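Local coordinates for HRDC domain-containing protein (Bifidobacterium adolescentis ATCC 15703, PDB 3CYM) that is of unknown function but probably acts as a 3'-5' exonuclease on nucleic acids, as expected of a ribonuclease D relative, at residues S32-S37 and F62-A67. Numbering follows the deposited sequence.
Sequences SELASS and FKRDGA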
ATOM      1  N   SER A  32       6.954   1.135 -29.160  1.00 17.40           N
ATOM      2  CA  SER A  32       6.398   1.164 -30.524  1.00 19.72           C
ATOM      3  C   SER A  32       5.142   0.317 -30.675  1.00 20.51           C
ATOM      4  O   SER A  32       4.166   0.738 -31.307  1.00 20.29           O
ATOM      5  CB  SER A  32       7.443   0.668 -31.525  1.00 20.37           C
ATOM      6  OG  SER A  32       8.283   1.727 -31.928  1.00 25.46           O
ATOM      7  N   GLU A  33       5.182  -0.882 -30.097  1.00 18.59           N
ATOM      8  CA  GLU A  33       4.038  -1.794 -30.099  1.00 20.31           C
ATOM      9  C   GLU A  33       2.866  -1.243 -29.286  1.00 22.35           C
ATOM     10  O   GLU A  33       1.704  -1.442 -29.647  1.00 27.88           O
ATOM     11  CB  GLU A  33       4.461  -3.164 -29.578  1.00 18.17           C
ATOM     12  CG  GLU A  33       5.449  -3.878 -30.481  1.00 19.13           C
ATOM     13  CD  GLU A  33       4.835  -4.286 -31.798  1.00 25.33           C
ATOM     14  OE1 GLU A  33       5.294  -3.794 -32.855  1.00 24.51           O
ATOM     15  OE2 GLU A  33       3.880  -5.091 -31.769  1.00 34.50           O
ATOM     16  N   LEU A  34       3.181  -0.547 -28.193  1.00 20.91           N
ATOM     17  CA  LEU A  34       2.171   0.130 -27.382  1.00 18.36           C
ATOM     18  C   LEU A  34       1.555   1.310 -28.108  1.00 18.05           C
ATOM     19  O   LEU A  34       0.392   1.625 -27.894  1.00 17.13           O
ATOM     20  CB  LEU A  34       2.765   0.623 -26.067  1.00 12.94           C
ATOM     21  CG  LEU A  34       3.100  -0.404 -24.982  1.00 16.71           C
ATOM     22  CD1 LEU A  34       3.594   0.327 -23.763  1.00 10.15           C
ATOM     23  CD2 LEU A  34       1.918  -1.302 -24.625  1.00  5.06           C
ATOM     24  N   ALA A  35       2.353   1.959 -28.956  1.00 22.05           N
ATOM     25  CA  ALA A  35       1.921   3.112 -29.737  1.00 21.38           C
ATOM     26  C   ALA A  35       1.025   2.658 -30.878  1.00 22.80           C
ATOM     27  O   ALA A  35       0.128   3.391 -31.304  1.00 23.63           O
ATOM     28  CB  ALA A  35       3.135   3.869 -30.263  1.00 22.63           C
ATOM     29  N   SER A  36       1.283   1.430 -31.330  1.00 23.62           N
ATOM     30  CA  SER A  36       0.547   0.791 -32.414  0.50 25.90           C
ATOM     31  C   SER A  36      -0.722   0.079 -31.938  1.00 25.41           C
ATOM     32  O   SER A  36      -1.492  -0.439 -32.752  1.00 27.26           O
ATOM     33  CB  SER A  36       1.472  -0.192 -33.143  0.50 25.91           C
ATOM     34  OG  SER A  36       0.824  -0.812 -34.238  0.50 32.94           O
ATOM     35  N   SER A  37      -0.937   0.052 -30.624  1.00 23.45           N
ATOM     36  CA  SER A  37      -2.058  -0.693 -30.049  1.00 24.86           C
ATOM     37  C   SER A  37      -3.271   0.173 -29.718  1.00 22.18           C
ATOM     38  O   SER A  37      -3.185   1.396 -29.748  1.00 19.24           O
ATOM     39  CB  SER A  37      -1.590  -1.469 -28.821  1.00 27.77           C
ATOM     40  OG  SER A  37      -0.663  -2.474 -29.202  1.00 36.13           O
ATOM     41  N   PHE A  62       2.927  -4.652 -18.083  1.00 17.35           N
ATOM     42  CA  PHE A  62       1.934  -4.030 -18.951  1.00 14.05           C
ATOM     43  C   PHE A  62       1.346  -4.986 -19.962  1.00 17.30           C
ATOM     44  O   PHE A  62       1.980  -5.958 -20.346  1.00 16.27           O
ATOM     45  CB  PHE A  62       2.528  -2.820 -19.676  1.00 15.56           C
ATOM     46  CG  PHE A  62       2.930  -1.721 -18.754  1.00 14.82           C
ATOM     47  CD1 PHE A  62       1.975  -1.064 -17.979  1.00 19.04           C
ATOM     48  CD2 PHE A  62       4.261  -1.365 -18.622  1.00 18.56           C
ATOM     49  CE1 PHE A  62       2.342  -0.052 -17.098  1.00 19.37           C
ATOM     50  CE2 PHE A  62       4.631  -0.347 -17.752  1.00 23.03           C
ATOM     51  CZ  PHE A  62       3.667   0.303 -16.979  1.00 22.06           C
ATOM     52  N   LYS A  63       0.116  -4.703 -20.375  1.00 14.70           N
ATOM     53  CA  LYS A  63      -0.492  -5.384 -21.498  1.00 16.88           C
ATOM     54  C   LYS A  63      -1.368  -4.408 -22.264  1.00 17.88           C
ATOM     55  O   LYS A  63      -2.139  -3.642 -21.668  1.00 22.25           O
ATOM     56  CB  LYS A  63      -1.322  -6.603 -21.056  1.00 14.11           C
ATOM     57  CG  LYS A  63      -1.734  -7.473 -22.229  1.00  8.98           C
ATOM     58  CD  LYS A  63      -2.717  -8.564 -21.865  1.00 13.78           C
ATOM     59  CE  LYS A  63      -2.888  -9.490 -23.054  1.00 14.49           C
ATOM     60  NZ  LYS A  63      -3.866 -10.579 -22.811  1.00 12.66           N
ATOM     61  N   ARG A  64      -1.230  -4.431 -23.584  1.00 14.14           N
ATOM     62  CA  ARG A  64      -2.162  -3.752 -24.468  1.00 16.03           C
ATOM     63  C   ARG A  64      -2.451  -4.663 -25.649  1.00 20.06           C
ATOM     64  O   ARG A  64      -1.552  -5.353 -26.132  1.00 19.15           O
ATOM     65  CB  ARG A  64      -1.580  -2.428 -24.948  1.00 15.21           C
ATOM     66  CG  ARG A  64      -2.612  -1.346 -25.086  1.00 14.81           C
ATOM     67  CD  ARG A  64      -2.004  -0.004 -25.399  1.00  9.62           C
ATOM     68  NE  ARG A  64      -3.073   0.958 -25.616  1.00  9.59           N
ATOM     69  CZ  ARG A  64      -2.935   2.142 -26.197  1.00 15.66           C
ATOM     70  NH1 ARG A  64      -1.752   2.551 -26.641  1.00 13.96           N
ATOM     71  NH2 ARG A  64      -3.999   2.921 -26.331  1.00 19.74           N
ATOM     72  N   ASP A  65      -3.706  -4.669 -26.094  1.00 27.30           N
ATOM     73  CA  ASP A  65      -4.168  -5.526 -27.191  1.00 30.47           C
ATOM     74  C   ASP A  65      -3.338  -5.307 -28.462  1.00 29.08           C
ATOM     75  O   ASP A  65      -3.400  -4.247 -29.083  1.00 31.01           O
ATOM     76  CB  ASP A  65      -5.661  -5.279 -27.461  1.00 32.09           C
ATOM     77  CG  ASP A  65      -6.262  -6.279 -28.444  1.00 38.37           C
ATOM     78  OD1 ASP A  65      -7.234  -5.915 -29.137  1.00 47.62           O
ATOM     79  OD2 ASP A  65      -5.777  -7.429 -28.526  1.00 45.58           O
ATOM     80  N   GLY A  66      -2.533  -6.308 -28.811  1.00 30.23           N
ATOM     81  CA  GLY A  66      -1.668  -6.234 -29.984  1.00 27.02           C
ATOM     82  C   GLY A  66      -0.198  -6.123 -29.640  1.00 27.28           C
ATOM     83  O   GLY A  66       0.653  -6.653 -30.353  1.00 26.67           O
ATOM     84  N   ALA A  67       0.097  -5.426 -28.548  1.00 24.73           N
ATOM     85  CA  ALA A  67       1.459  -5.303 -28.059  1.00 19.75           C
ATOM     86  C   ALA A  67       1.814  -6.489 -27.181  1.00 16.33           C
ATOM     87  O   ALA A  67       2.982  -6.835 -27.045  1.00 15.62           O
ATOM     88  CB  ALA A  67       1.628  -4.004 -27.271  1.00 14.43           C
TER
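Glu33 meets Ala67 through its aliphatic root, CB lying 3.7 Å from Ala67 CB, while its chain bends at the second torsion. The small methyl of Ala67 suits this spot, because it fits close to the helix backbone as well: Ala67 CB lies 3.5 Å from Glu33 O. Leu34, next in line, brings CD2 up against the strand, 3.7 Å from Arg64 CB and also touching the Ala67 methyl. Leu34 packs further on Leu41 of strand 40-47 and on Phe87 and Val91 of helix 84-91, in the hydrophobic layer between helices and sheet. The contact thus joins the C-terminal end of helix 24-35 to the turn between the antiparallel strands 57-65 and 68-72, in the mixed sheet of the RNase H-like exonuclease fold. This is close to a type II beta turn, closed by Ala67 N bonding to Arg64 O; glycine suits position 66, where phi is positive (110°) and a CB would jam against Asp65 O. At the helix end, Leu34 O receives a weak hydrogen bond from Arg64 NH1 (2.7 Å, bent to 126°), and Arg64 NE is held by Gly39 O; the long, extended arginine can span to both carbonyls. Ser37 closes the segment. With OG anti to its carbonyl carbon (chi1 -66°), Ser37 OG gives a 2.6 Å hydrogen bond to Glu33 O, a buried place suiting a small hydroxyl, while Ser37 CB rests 3.7 Å from Arg64 CD and Ser37 O stands above one guanidinium face, off its centre.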